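Local coordinates for cytochrome c (Pseudomonas aeruginosa, PDB 6RTE), which catalyses the dehydrogenation of dihydro-heme d1 in heme d1 biosynthesis and carries a heme c domain joined to an eight-bladed beta-propeller, at residues V128-L133 and L210-E215; S138-E143 and D206-K211; L147-V152 and V160-G165. All coordinates share one frame; numbering follows the deposited sequence.

Contact 1 (V128-L133 and L210-E215)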
ATOM      1  N   VAL A 128     -21.314   1.187  -6.758  1.00 22.74           N
ATOM      2  CA  VAL A 128     -22.133  -0.013  -6.934  1.00 24.37           C
ATOM      3  C   VAL A 128     -22.185  -0.746  -5.601  1.00 22.59           C
ATOM      4  O   VAL A 128     -21.289  -0.608  -4.762  1.00 21.30           O
ATOM      5  CB  VAL A 128     -21.600  -0.943  -8.048  1.00 28.55           C
ATOM      6  CG1 VAL A 128     -21.788  -0.292  -9.425  1.00 31.71           C
ATOM      7  CG2 VAL A 128     -20.134  -1.285  -7.821  1.00 28.48           C
ATOM      8  N   GLN A 129     -23.250  -1.521  -5.400  1.00 24.73           N
ATOM      9  CA  GLN A 129     -23.503  -2.182  -4.116  1.00 24.77           C
ATOM     10  C   GLN A 129     -24.094  -3.560  -4.366  1.00 24.93           C
ATOM     11  O   GLN A 129     -25.292  -3.785  -4.164  1.00 25.23           O
ATOM     12  CB  GLN A 129     -24.456  -1.355  -3.252  1.00 28.07           C
ATOM     13  CG  GLN A 129     -23.926  -0.044  -2.732  1.00 31.92           C
ATOM     14  CD  GLN A 129     -24.915   0.599  -1.781  1.00 35.73           C
ATOM     15  OE1 GLN A 129     -25.072   0.160  -0.647  1.00 39.38           O
ATOM     16  NE2 GLN A 129     -25.613   1.617  -2.263  1.00 39.27           N
ATOM     17  N   PRO A 130     -23.274  -4.511  -4.802  1.00 24.85           N
ATOM     18  CA  PRO A 130     -23.831  -5.834  -5.148  1.00 26.90           C
ATOM     19  C   PRO A 130     -24.418  -6.599  -3.970  1.00 25.43           C
ATOM     20  O   PRO A 130     -25.367  -7.363  -4.167  1.00 26.41           O
ATOM     21  CB  PRO A 130     -22.622  -6.571  -5.756  1.00 28.36           C
ATOM     22  CG  PRO A 130     -21.432  -5.824  -5.314  1.00 27.03           C
ATOM     23  CD  PRO A 130     -21.848  -4.392  -5.161  1.00 25.01           C
ATOM     24  N   HIS A 131     -23.880  -6.434  -2.765  1.00 25.23           N
ATOM     25  CA  HIS A 131     -24.360  -7.162  -1.582  1.00 26.60           C
ATOM     26  C   HIS A 131     -24.327  -6.226  -0.384  1.00 26.52           C
ATOM     27  O   HIS A 131     -23.394  -6.260   0.430  1.00 25.89           O
ATOM     28  CB  HIS A 131     -23.510  -8.411  -1.316  1.00 29.40           C
ATOM     29  CG  HIS A 131     -23.476  -9.376  -2.460  1.00 32.82           C
ATOM     30  ND1 HIS A 131     -22.427  -9.430  -3.351  1.00 31.93           N
ATOM     31  CD2 HIS A 131     -24.360 -10.317  -2.864  1.00 34.33           C
ATOM     32  CE1 HIS A 131     -22.667 -10.362  -4.256  1.00 34.75           C
ATOM     33  NE2 HIS A 131     -23.830 -10.920  -3.979  1.00 35.36           N
ATOM     34  N   PRO A 132     -25.336  -5.368  -0.242  1.00 28.09           N
ATOM     35  CA  PRO A 132     -25.357  -4.439   0.897  1.00 28.91           C
ATOM     36  C   PRO A 132     -25.315  -5.178   2.229  1.00 27.00           C
ATOM     37  O   PRO A 132     -25.975  -6.205   2.414  1.00 27.29           O
ATOM     38  CB  PRO A 132     -26.682  -3.679   0.716  1.00 31.86           C
ATOM     39  CG  PRO A 132     -27.068  -3.891  -0.741  1.00 31.94           C
ATOM     40  CD  PRO A 132     -26.526  -5.232  -1.108  1.00 30.32           C
ATOM     41  N   LEU A 133     -24.538  -4.629   3.172  1.00 24.76           N
ATOM     42  CA  LEU A 133     -24.387  -5.265   4.479  1.00 25.10           C
ATOM     43  C   LEU A 133     -25.719  -5.448   5.189  1.00 25.64           C
ATOM     44  O   LEU A 133     -25.908  -6.427   5.922  1.00 26.28           O
ATOM     45  CB  LEU A 133     -23.456  -4.442   5.360  1.00 25.78           C
ATOM     46  CG  LEU A 133     -21.961  -4.597   5.109  1.00 28.31           C
ATOM     47  CD1 LEU A 133     -21.249  -3.604   6.030  1.00 28.19           C
ATOM     48  CD2 LEU A 133     -21.507  -6.017   5.346  1.00 30.08           C
ATOM     49  N   LEU A 210     -17.910 -13.687   2.433  1.00 29.71           N
ATOM     50  CA  LEU A 210     -17.075 -13.865   1.251  1.00 30.17           C
ATOM     51  C   LEU A 210     -17.728 -13.223   0.028  1.00 29.52           C
ATOM     52  O   LEU A 210     -17.900 -13.841  -1.023  1.00 29.75           O
ATOM     53  CB  LEU A 210     -16.768 -15.349   1.022  1.00 33.31           C
ATOM     54  CG  LEU A 210     -16.095 -16.020   2.235  1.00 34.39           C
ATOM     55  CD1 LEU A 210     -15.955 -17.527   2.035  1.00 37.05           C
ATOM     56  CD2 LEU A 210     -14.727 -15.396   2.536  1.00 32.84           C
ATOM     57  N   LYS A 211     -18.084 -11.949   0.177  1.00 28.21           N
ATOM     58  CA  LYS A 211     -18.789 -11.217  -0.869  1.00 28.11           C
ATOM     59  C   LYS A 211     -18.298  -9.786  -0.952  1.00 25.59           C
ATOM     60  O   LYS A 211     -17.986  -9.164   0.073  1.00 22.99           O
ATOM     61  CB  LYS A 211     -20.303 -11.211  -0.607  1.00 28.99           C
ATOM     62  CG  LYS A 211     -20.993 -12.531  -0.947  1.00 33.17           C
ATOM     63  CD  LYS A 211     -22.438 -12.514  -0.498  1.00 39.25           C
ATOM     64  CE  LYS A 211     -23.125 -13.836  -0.829  1.00 48.02           C
ATOM     65  NZ  LYS A 211     -23.016 -14.123  -2.282  1.00 53.99           N
ATOM     66  N   VAL A 212     -18.223  -9.264  -2.180  1.00 26.71           N
ATOM     67  CA  VAL A 212     -18.053  -7.839  -2.384  1.00 26.90           C
ATOM     68  C   VAL A 212     -19.325  -7.130  -1.941  1.00 25.97           C
ATOM     69  O   VAL A 212     -20.425  -7.457  -2.400  1.00 27.75           O
ATOM     70  CB  VAL A 212     -17.734  -7.532  -3.860  1.00 28.05           C
ATOM     71  CG1 VAL A 212     -17.658  -6.043  -4.089  1.00 27.20           C
ATOM     72  CG2 VAL A 212     -16.433  -8.208  -4.296  1.00 28.58           C
ATOM     73  N   VAL A 213     -19.175  -6.155  -1.049  1.00 23.88           N
ATOM     74  CA  VAL A 213     -20.305  -5.379  -0.535  1.00 25.16           C
ATOM     75  C   VAL A 213     -20.575  -4.165  -1.418  1.00 24.40           C
ATOM     76  O   VAL A 213     -21.718  -3.904  -1.816  1.00 24.20           O
ATOM     77  CB  VAL A 213     -20.012  -4.942   0.918  1.00 24.12           C
ATOM     78  CG1 VAL A 213     -21.038  -3.907   1.398  1.00 24.16           C
ATOM     79  CG2 VAL A 213     -19.972  -6.159   1.843  1.00 25.23           C
ATOM     80  N   ALA A 214     -19.529  -3.402  -1.710  1.00 24.63           N
ATOM     81  CA  ALA A 214     -19.676  -2.177  -2.474  1.00 23.83           C
ATOM     82  C   ALA A 214     -18.346  -1.832  -3.126  1.00 23.11           C
ATOM     83  O   ALA A 214     -17.282  -2.300  -2.703  1.00 22.76           O
ATOM     84  CB  ALA A 214     -20.146  -1.021  -1.581  1.00 22.90           C
ATOM     85  N   GLU A 215     -18.425  -0.993  -4.157  1.00 23.57           N
ATOM     86  CA  GLU A 215     -17.253  -0.401  -4.771  1.00 24.19           C
ATOM     87  C   GLU A 215     -17.596   1.017  -5.206  1.00 23.28           C
ATOM     88  O   GLU A 215     -18.744   1.326  -5.541  1.00 22.61           O
ATOM     89  CB  GLU A 215     -16.758  -1.185  -5.993  1.00 27.50           C
ATOM     90  CG  GLU A 215     -16.421  -2.651  -5.717  1.00 29.73           C
ATOM     91  CD  GLU A 215     -15.730  -3.295  -6.910  1.00 30.79           C
ATOM     92  OE1 GLU A 215     -16.444  -3.721  -7.848  1.00 31.41           O
ATOM     93  OE2 GLU A 215     -14.474  -3.340  -6.919  1.00 30.45           O
TER
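The His131 imidazole meets Val212 O at its edge and the stem of Lys211 over one face. Its CB lies 3.4 Å from Val212 O. CG is anti to the residue's own carbonyl carbon (chi1 -58°), which swings the ring beside the backbone N and within reach of both partners. One atom beyond CG, ND1 donates to Val212 O at 3.0 Å; the oxygen sits in the ring plane, so the bond sets the ring's rotation. CG and CD2 lie under Lys211 CD, which covers that face near the rim, a CH-pi contact 3.9 Å from the centroid of the His131 ring, while NE2 at the far corner faces Lys211 NZ across 3.7 Å.

The strand being met is 211-217, at the edge of a propeller blade. A classic beta bulge, Val213 and Ala214 both facing Leu204, breaks its regularity here. Pairing with the linker is slight: a single antiparallel bridge, in which Val128 N donates to Glu215 O at 2.8 Å and Glu215 N to Val128 O at 3.0 Å. His131 N to Val213 O is weak. Pro130 CG rests 4.0 Å from Val212 CG1, and beyond His131 the side chain of Leu133 crosses that of Val213 at about a right angle, CD2 to CG2 3.8 Å.

Contact 2 (S138-E143 and D206-K211)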
ATOM      1  N   SER A 138     -24.677 -11.901   9.735  1.00 35.93           N
ATOM      2  CA  SER A 138     -23.450 -11.439  10.384  1.00 39.24           C
ATOM      3  C   SER A 138     -22.652 -12.593  10.991  1.00 39.74           C
ATOM      4  O   SER A 138     -21.918 -12.410  11.964  1.00 42.19           O
ATOM      5  CB  SER A 138     -23.775 -10.383  11.437  1.00 43.83           C
ATOM      6  OG  SER A 138     -24.076  -9.136  10.812  1.00 47.11           O
ATOM      7  N   ARG A 139     -22.764 -13.758  10.407  1.00 38.93           N
ATOM      8  CA  ARG A 139     -22.109 -14.962  10.874  1.00 40.63           C
ATOM      9  C   ARG A 139     -21.078 -15.419   9.848  1.00 39.43           C
ATOM     10  O   ARG A 139     -21.369 -15.408   8.654  1.00 40.13           O
ATOM     11  CB  ARG A 139     -23.163 -16.058  11.086  1.00 44.15           C
ATOM     12  CG  ARG A 139     -22.647 -17.472  11.116  1.00 47.49           C
ATOM     13  CD  ARG A 139     -23.796 -18.473  11.191  1.00 49.72           C
ATOM     14  NE  ARG A 139     -23.321 -19.751  11.712  1.00 50.40           N
ATOM     15  CZ  ARG A 139     -23.492 -20.171  12.964  1.00 50.40           C
ATOM     16  NH1 ARG A 139     -24.162 -19.438  13.847  1.00 51.75           N
ATOM     17  NH2 ARG A 139     -22.995 -21.342  13.328  1.00 49.13           N
ATOM     18  N   PRO A 140     -19.873 -15.808  10.270  1.00 38.57           N
ATOM     19  CA  PRO A 140     -18.944 -16.424   9.311  1.00 38.44           C
ATOM     20  C   PRO A 140     -19.574 -17.643   8.659  1.00 40.01           C
ATOM     21  O   PRO A 140     -20.101 -18.530   9.336  1.00 38.12           O
ATOM     22  CB  PRO A 140     -17.729 -16.791  10.169  1.00 40.58           C
ATOM     23  CG  PRO A 140     -17.782 -15.832  11.321  1.00 40.36           C
ATOM     24  CD  PRO A 140     -19.258 -15.649  11.599  1.00 39.60           C
ATOM     25  N   ARG A 141     -19.539 -17.675   7.332  1.00 43.14           N
ATOM     26  CA  ARG A 141     -20.080 -18.797   6.576  1.00 51.04           C
ATOM     27  C   ARG A 141     -19.149 -19.999   6.552  1.00 53.93           C
ATOM     28  O   ARG A 141     -19.523 -21.049   6.018  1.00 59.24           O
ATOM     29  CB  ARG A 141     -20.380 -18.358   5.143  1.00 54.79           C
ATOM     30  CG  ARG A 141     -21.684 -17.603   4.980  1.00 60.88           C
ATOM     31  CD  ARG A 141     -21.866 -17.216   3.526  1.00 67.53           C
ATOM     32  NE  ARG A 141     -23.268 -17.089   3.138  1.00 71.84           N
ATOM     33  CZ  ARG A 141     -24.076 -18.118   2.905  1.00 74.57           C
ATOM     34  NH1 ARG A 141     -23.633 -19.362   3.041  1.00 75.25           N
ATOM     35  NH2 ARG A 141     -25.334 -17.899   2.543  1.00 75.81           N
ATOM     36  N   PHE A 142     -17.969 -19.879   7.144  1.00 51.63           N
ATOM     37  CA  PHE A 142     -16.929 -20.894   7.091  1.00 47.77           C
ATOM     38  C   PHE A 142     -16.579 -21.307   8.513  1.00 45.02           C
ATOM     39  O   PHE A 142     -17.003 -20.679   9.488  1.00 41.95           O
ATOM     40  CB  PHE A 142     -15.696 -20.342   6.373  1.00 43.72           C
ATOM     41  CG  PHE A 142     -15.321 -18.968   6.830  1.00 38.53           C
ATOM     42  CD1 PHE A 142     -14.609 -18.783   8.002  1.00 38.30           C
ATOM     43  CD2 PHE A 142     -15.717 -17.850   6.110  1.00 34.55           C
ATOM     44  CE1 PHE A 142     -14.283 -17.530   8.438  1.00 37.05           C
ATOM     45  CE2 PHE A 142     -15.392 -16.600   6.533  1.00 34.03           C
ATOM     46  CZ  PHE A 142     -14.674 -16.424   7.702  1.00 36.07           C
ATOM     47  N   GLU A 143     -15.772 -22.362   8.621  1.00 45.34           N
ATOM     48  CA  GLU A 143     -15.346 -22.861   9.920  1.00 46.65           C
ATOM     49  C   GLU A 143     -13.990 -22.317  10.351  1.00 43.38           C
ATOM     50  O   GLU A 143     -13.660 -22.393  11.537  1.00 43.67           O
ATOM     51  CB  GLU A 143     -15.323 -24.399   9.902  1.00 55.08           C
ATOM     52  CG  GLU A 143     -16.666 -25.000   9.466  1.00 62.31           C
ATOM     53  CD  GLU A 143     -16.969 -26.360  10.079  1.00 69.04           C
ATOM     54  OE1 GLU A 143     -16.615 -27.388   9.460  1.00 72.36           O
ATOM     55  OE2 GLU A 143     -17.587 -26.403  11.172  1.00 70.47           O
ATOM     56  N   ASP A 206     -16.715  -8.298   2.482  1.00 26.57           N
ATOM     57  CA  ASP A 206     -17.200  -8.864   3.734  1.00 26.47           C
ATOM     58  C   ASP A 206     -16.597 -10.253   3.901  1.00 26.86           C
ATOM     59  O   ASP A 206     -16.990 -11.195   3.208  1.00 27.18           O
ATOM     60  CB  ASP A 206     -18.724  -8.927   3.728  1.00 28.05           C
ATOM     61  CG  ASP A 206     -19.293  -9.568   4.992  1.00 28.28           C
ATOM     62  OD1 ASP A 206     -18.522  -9.892   5.922  1.00 27.62           O
ATOM     63  OD2 ASP A 206     -20.524  -9.748   5.036  1.00 28.62           O
ATOM     64  N   LEU A 207     -15.632 -10.382   4.817  1.00 26.31           N
ATOM     65  CA  LEU A 207     -14.960 -11.668   4.993  1.00 27.47           C
ATOM     66  C   LEU A 207     -15.909 -12.732   5.513  1.00 26.69           C
ATOM     67  O   LEU A 207     -15.758 -13.915   5.166  1.00 28.59           O
ATOM     68  CB  LEU A 207     -13.767 -11.520   5.937  1.00 28.58           C
ATOM     69  CG  LEU A 207     -12.559 -10.757   5.385  1.00 27.69           C
ATOM     70  CD1 LEU A 207     -11.609 -10.364   6.514  1.00 27.44           C
ATOM     71  CD2 LEU A 207     -11.837 -11.589   4.330  1.00 28.44           C
ATOM     72  N   TYR A 208     -16.893 -12.355   6.337  1.00 25.58           N
ATOM     73  CA  TYR A 208     -17.798 -13.363   6.883  1.00 26.27           C
ATOM     74  C   TYR A 208     -18.648 -14.008   5.793  1.00 26.53           C
ATOM     75  O   TYR A 208     -18.913 -15.215   5.838  1.00 28.18           O
ATOM     76  CB  TYR A 208     -18.723 -12.768   7.947  1.00 27.13           C
ATOM     77  CG  TYR A 208     -18.061 -12.428   9.255  1.00 29.20           C
ATOM     78  CD1 TYR A 208     -16.688 -12.527   9.414  1.00 29.35           C
ATOM     79  CD2 TYR A 208     -18.820 -11.994  10.335  1.00 33.28           C
ATOM     80  CE1 TYR A 208     -16.079 -12.188  10.602  1.00 32.55           C
ATOM     81  CE2 TYR A 208     -18.222 -11.661  11.536  1.00 35.96           C
ATOM     82  CZ  TYR A 208     -16.851 -11.763  11.664  1.00 36.77           C
ATOM     83  OH  TYR A 208     -16.243 -11.436  12.848  1.00 39.72           O
ATOM     84  N   ASN A 209     -19.110 -13.228   4.831  1.00 26.70           N
ATOM     85  CA  ASN A 209     -19.956 -13.771   3.770  1.00 29.08           C
ATOM     86  C   ASN A 209     -19.208 -13.998   2.470  1.00 30.50           C
ATOM     87  O   ASN A 209     -19.805 -14.489   1.509  1.00 31.38           O
ATOM     88  CB  ASN A 209     -21.152 -12.848   3.539  1.00 29.57           C
ATOM     89  CG  ASN A 209     -22.177 -12.946   4.669  1.00 30.22           C
ATOM     90  OD1 ASN A 209     -22.956 -13.886   4.727  1.00 31.33           O
ATOM     91  ND2 ASN A 209     -22.147 -11.981   5.580  1.00 29.46           N
ATOM     92  N   LEU A 210     -17.910 -13.687   2.433  1.00 29.71           N
ATOM     93  CA  LEU A 210     -17.075 -13.865   1.251  1.00 30.17           C
ATOM     94  C   LEU A 210     -17.728 -13.223   0.028  1.00 29.52           C
ATOM     95  O   LEU A 210     -17.900 -13.841  -1.023  1.00 29.75           O
ATOM     96  CB  LEU A 210     -16.768 -15.349   1.022  1.00 33.31           C
ATOM     97  CG  LEU A 210     -16.095 -16.020   2.235  1.00 34.39           C
ATOM     98  CD1 LEU A 210     -15.955 -17.527   2.035  1.00 37.05           C
ATOM     99  CD2 LEU A 210     -14.727 -15.396   2.536  1.00 32.84           C
ATOM    100  N   LYS A 211     -18.084 -11.949   0.177  1.00 28.21           N
ATOM    101  CA  LYS A 211     -18.789 -11.217  -0.869  1.00 28.11           C
ATOM    102  C   LYS A 211     -18.298  -9.786  -0.952  1.00 25.59           C
ATOM    103  O   LYS A 211     -17.986  -9.164   0.073  1.00 22.99           O
ATOM    104  CB  LYS A 211     -20.303 -11.211  -0.607  1.00 28.99           C
ATOM    105  CG  LYS A 211     -20.993 -12.531  -0.947  1.00 33.17           C
ATOM    106  CD  LYS A 211     -22.438 -12.514  -0.498  1.00 39.25           C
ATOM    107  CE  LYS A 211     -23.125 -13.836  -0.829  1.00 48.02           C
ATOM    108  NZ  LYS A 211     -23.016 -14.123  -2.282  1.00 53.99           N
TER
HETATM  109  O   HOH W   1     -23.321 -14.933   7.168  1.00 46.82           O
HETATM  110  O   HOH W   2     -23.870 -14.604   2.339  1.00 45.31           O
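Asn209 OD1 takes a hydrogen bond from each of two waters, and both waters lead across to the 138-143 side. One also approaches Arg139 O, at a distance unusually short for a hydrogen bond and so less certain; the other accepts from Arg141 NE, lying in the plane of the guanidinium. Asn209 OD1 and Arg141 NE are themselves 3.6 Å apart, so the water completes a link the two side chains do not make directly. The other half of the amide is held as well: Asn209 ND2 gives a nearly straight bond to Asp206 OD2 at 2.8 Å, with the acceptor close to the amide plane, and another to Pro137 O. Partners at both ends thus hold the amide against flipping, and Asp206 is secured in turn by a salt bridge to Arg191.

The direct backbone link is Arg141 N to Tyr208 O, 2.9 Å long with an angle of 162° at the hydrogen. Next to it Pro140 lies flat on the phenol: its CG stands 3.9 Å from the centroid of the Tyr208 ring, nearly over the centre, a CH-pi contact. Ser138 O meets the edge of the same ring, 3.5 Å from Tyr208 CD2. Pro140 also sends its CB over one face of the Phe142 ring, toward the rim. Phe142 CG is tucked between its backbone N and carbonyl carbon (chi1 46°), and from there the ring presents CE2 edge-on to Leu207 O at 3.0 Å, while CD2 lies 4.1 Å from Leu210 CD1.

What the linker covers is the turn of a beta hairpin joining strands 201-206 and 211-217 of one propeller blade, with an Asx turn, Asp206 OD1 accepting from Tyr208 N, and a G1 beta bulge at Leu210 and Lys211.

Contact 3 (L147-V152 and V160-G165)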
ATOM      1  N   LEU A 147     -10.222 -14.597  12.913  1.00 31.67           N
ATOM      2  CA  LEU A 147      -9.126 -13.732  13.331  1.00 34.13           C
ATOM      3  C   LEU A 147      -7.758 -14.235  12.879  1.00 32.94           C
ATOM      4  O   LEU A 147      -6.756 -13.542  13.098  1.00 34.28           O
ATOM      5  CB  LEU A 147      -9.142 -13.579  14.862  1.00 38.85           C
ATOM      6  CG  LEU A 147     -10.388 -12.868  15.401  1.00 42.15           C
ATOM      7  CD1 LEU A 147     -10.353 -12.803  16.924  1.00 46.98           C
ATOM      8  CD2 LEU A 147     -10.538 -11.471  14.811  1.00 39.47           C
ATOM      9  N   ASN A 148      -7.680 -15.411  12.254  1.00 32.39           N
ATOM     10  CA  ASN A 148      -6.412 -15.887  11.719  1.00 32.70           C
ATOM     11  C   ASN A 148      -6.417 -15.973  10.197  1.00 32.85           C
ATOM     12  O   ASN A 148      -5.497 -16.557   9.617  1.00 32.40           O
ATOM     13  CB  ASN A 148      -6.053 -17.245  12.326  1.00 37.38           C
ATOM     14  CG  ASN A 148      -4.556 -17.481  12.356  1.00 39.16           C
ATOM     15  OD1 ASN A 148      -3.761 -16.547  12.200  1.00 37.58           O
ATOM     16  ND2 ASN A 148      -4.161 -18.729  12.568  1.00 42.79           N
ATOM     17  N   LEU A 149      -7.429 -15.410   9.543  1.00 33.37           N
ATOM     18  CA  LEU A 149      -7.448 -15.336   8.088  1.00 34.03           C
ATOM     19  C   LEU A 149      -6.327 -14.449   7.561  1.00 32.77           C
ATOM     20  O   LEU A 149      -6.018 -13.398   8.134  1.00 30.08           O
ATOM     21  CB  LEU A 149      -8.780 -14.768   7.596  1.00 32.51           C
ATOM     22  CG  LEU A 149     -10.047 -15.582   7.855  1.00 32.46           C
ATOM     23  CD1 LEU A 149     -11.256 -14.784   7.373  1.00 32.31           C
ATOM     24  CD2 LEU A 149      -9.967 -16.937   7.178  1.00 33.07           C
ATOM     25  N   PHE A 150      -5.754 -14.850   6.429  1.00 33.30           N
ATOM     26  CA  PHE A 150      -4.872 -13.981   5.664  1.00 31.94           C
ATOM     27  C   PHE A 150      -5.595 -13.465   4.428  1.00 31.30           C
ATOM     28  O   PHE A 150      -6.249 -14.233   3.716  1.00 32.42           O
ATOM     29  CB  PHE A 150      -3.607 -14.714   5.224  1.00 33.09           C
ATOM     30  CG  PHE A 150      -2.656 -15.013   6.335  1.00 34.15           C
ATOM     31  CD1 PHE A 150      -1.642 -14.120   6.647  1.00 34.50           C
ATOM     32  CD2 PHE A 150      -2.752 -16.198   7.045  1.00 35.73           C
ATOM     33  CE1 PHE A 150      -0.746 -14.405   7.656  1.00 35.45           C
ATOM     34  CE2 PHE A 150      -1.865 -16.485   8.063  1.00 37.29           C
ATOM     35  CZ  PHE A 150      -0.859 -15.581   8.368  1.00 36.51           C
ATOM     36  N   VAL A 151      -5.460 -12.175   4.172  1.00 29.59           N
ATOM     37  CA  VAL A 151      -5.811 -11.601   2.880  1.00 28.85           C
ATOM     38  C   VAL A 151      -4.532 -11.565   2.050  1.00 29.54           C
ATOM     39  O   VAL A 151      -3.551 -10.912   2.431  1.00 29.51           O
ATOM     40  CB  VAL A 151      -6.423 -10.200   3.042  1.00 27.05           C
ATOM     41  CG1 VAL A 151      -6.734  -9.562   1.687  1.00 25.51           C
ATOM     42  CG2 VAL A 151      -7.692 -10.279   3.887  1.00 27.33           C
ATOM     43  N   VAL A 152      -4.526 -12.282   0.932  1.00 29.93           N
ATOM     44  CA  VAL A 152      -3.329 -12.440   0.103  1.00 30.47           C
ATOM     45  C   VAL A 152      -3.561 -11.747  -1.228  1.00 30.18           C
ATOM     46  O   VAL A 152      -4.512 -12.073  -1.950  1.00 31.39           O
ATOM     47  CB  VAL A 152      -2.970 -13.918  -0.109  1.00 32.86           C
ATOM     48  CG1 VAL A 152      -1.685 -14.027  -0.937  1.00 35.31           C
ATOM     49  CG2 VAL A 152      -2.805 -14.603   1.206  1.00 32.32           C
ATOM     50  N   VAL A 160      -7.322 -11.813  -5.334  1.00 31.43           N
ATOM     51  CA  VAL A 160      -7.118 -11.855  -3.892  1.00 31.47           C
ATOM     52  C   VAL A 160      -7.560 -13.230  -3.419  1.00 30.85           C
ATOM     53  O   VAL A 160      -8.620 -13.713  -3.829  1.00 31.04           O
ATOM     54  CB  VAL A 160      -7.910 -10.757  -3.163  1.00 31.37           C
ATOM     55  CG1 VAL A 160      -7.898 -10.990  -1.631  1.00 33.55           C
ATOM     56  CG2 VAL A 160      -7.369  -9.375  -3.516  1.00 30.42           C
ATOM     57  N   THR A 161      -6.740 -13.862  -2.585  1.00 31.97           N
ATOM     58  CA  THR A 161      -7.077 -15.123  -1.948  1.00 33.75           C
ATOM     59  C   THR A 161      -7.286 -14.884  -0.463  1.00 34.62           C
ATOM     60  O   THR A 161      -6.497 -14.171   0.174  1.00 34.27           O
ATOM     61  CB  THR A 161      -5.983 -16.168  -2.176  1.00 33.25           C
ATOM     62  OG1 THR A 161      -6.094 -16.669  -3.506  1.00 34.81           O
ATOM     63  CG2 THR A 161      -6.110 -17.336  -1.176  1.00 32.85           C
ATOM     64  N   ILE A 162      -8.370 -15.441   0.071  1.00 34.08           N
ATOM     65  CA  ILE A 162      -8.624 -15.450   1.507  1.00 31.11           C
ATOM     66  C   ILE A 162      -8.131 -16.790   2.020  1.00 32.81           C
ATOM     67  O   ILE A 162      -8.576 -17.845   1.548  1.00 34.10           O
ATOM     68  CB  ILE A 162     -10.111 -15.237   1.827  1.00 29.23           C
ATOM     69  CG1 ILE A 162     -10.643 -13.999   1.123  1.00 27.14           C
ATOM     70  CG2 ILE A 162     -10.319 -15.108   3.339  1.00 28.73           C
ATOM     71  CD1 ILE A 162      -9.937 -12.722   1.494  1.00 26.09           C
ATOM     72  N   LEU A 163      -7.205 -16.761   2.968  1.00 33.63           N
ATOM     73  CA  LEU A 163      -6.522 -17.967   3.420  1.00 37.28           C
ATOM     74  C   LEU A 163      -6.891 -18.291   4.861  1.00 35.16           C
ATOM     75  O   LEU A 163      -6.832 -17.421   5.733  1.00 33.06           O
ATOM     76  CB  LEU A 163      -5.006 -17.792   3.302  1.00 41.21           C
ATOM     77  CG  LEU A 163      -4.157 -19.054   3.223  1.00 45.77           C
ATOM     78  CD1 LEU A 163      -4.217 -19.633   1.813  1.00 47.26           C
ATOM     79  CD2 LEU A 163      -2.727 -18.738   3.633  1.00 46.76           C
ATOM     80  N   ASP A 164      -7.276 -19.548   5.095  1.00 37.06           N
ATOM     81  CA  ASP A 164      -7.339 -20.120   6.434  1.00 39.41           C
ATOM     82  C   ASP A 164      -5.940 -20.154   7.035  1.00 39.42           C
ATOM     83  O   ASP A 164      -5.052 -20.837   6.517  1.00 41.72           O
ATOM     84  CB  ASP A 164      -7.939 -21.529   6.328  1.00 43.83           C
ATOM     85  CG  ASP A 164      -8.137 -22.220   7.679  1.00 45.15           C
ATOM     86  OD1 ASP A 164      -7.380 -21.958   8.635  1.00 45.22           O
ATOM     87  OD2 ASP A 164      -9.053 -23.061   7.766  1.00 45.95           O
ATOM     88  N   GLY A 165      -5.735 -19.404   8.117  1.00 37.75           N
ATOM     89  CA  GLY A 165      -4.410 -19.242   8.692  1.00 38.71           C
ATOM     90  C   GLY A 165      -3.917 -20.387   9.552  1.00 41.32           C
ATOM     91  O   GLY A 165      -2.761 -20.361   9.986  1.00 42.83           O
TER
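Strands 150-154 and 159-164 form a beta hairpin of a propeller blade, the short segments running at 158° to each other. Phe150 and Leu163 form a hydrogen-bonded antiparallel pair: Phe150 N to Leu163 O is 2.9 Å and Leu163 N to Phe150 O 2.8 Å. Val152 and Thr161 repeat the pattern, with Val152 N to Thr161 O at 2.8 Å, and Val151 with Ile162 is the non-hydrogen-bonded pair between them.

Side chains alternate accordingly. On the face carrying Phe150, Val152, Thr161 and Leu163, the CB atoms of Phe150 and Leu163 are 3.9 Å apart. On the face of Val151 and Ile162 these two lie side by side, Val151 CG2 to Ile162 CD1 4.1 Å, while Val151 CG1, anti to its backbone N (chi1 177°), reaches Val160 CG1 at 3.8 Å. Past the paired region Gly165 CA approaches Asn148 O to 3.0 Å in a CA-H...O contact and also sits at the edge of the Phe150 ring.

Strand 169-175 continues the sheet beyond 159-164, and on the other side 491-496 from the C-terminal end completes the blade, the "Velcro" closure of a beta-propeller.

Overall arrangement
Contacts 1 and 2 bind one linker, the run after helix 120-126, to a single blade hairpin: they share Leu210 and Lys211, their centres are about 13 Å apart, and Val213 CG2 packs on Asp206 CB at 3.6 Å. Contact 3 belongs to the blade into which that linker leads, about 12 Å from contact 2 and about 19 Å from contact 1, centre to centre. One point of touch between the two blades is Leu207 CD2 on Ile162 CD1 at 3.6 Å, and Phe142 CZ of the linker reaches Leu149 CD1 at 3.8 Å. The side chain of Val160 in contact 3 lies about 14 Å from the bound heme c.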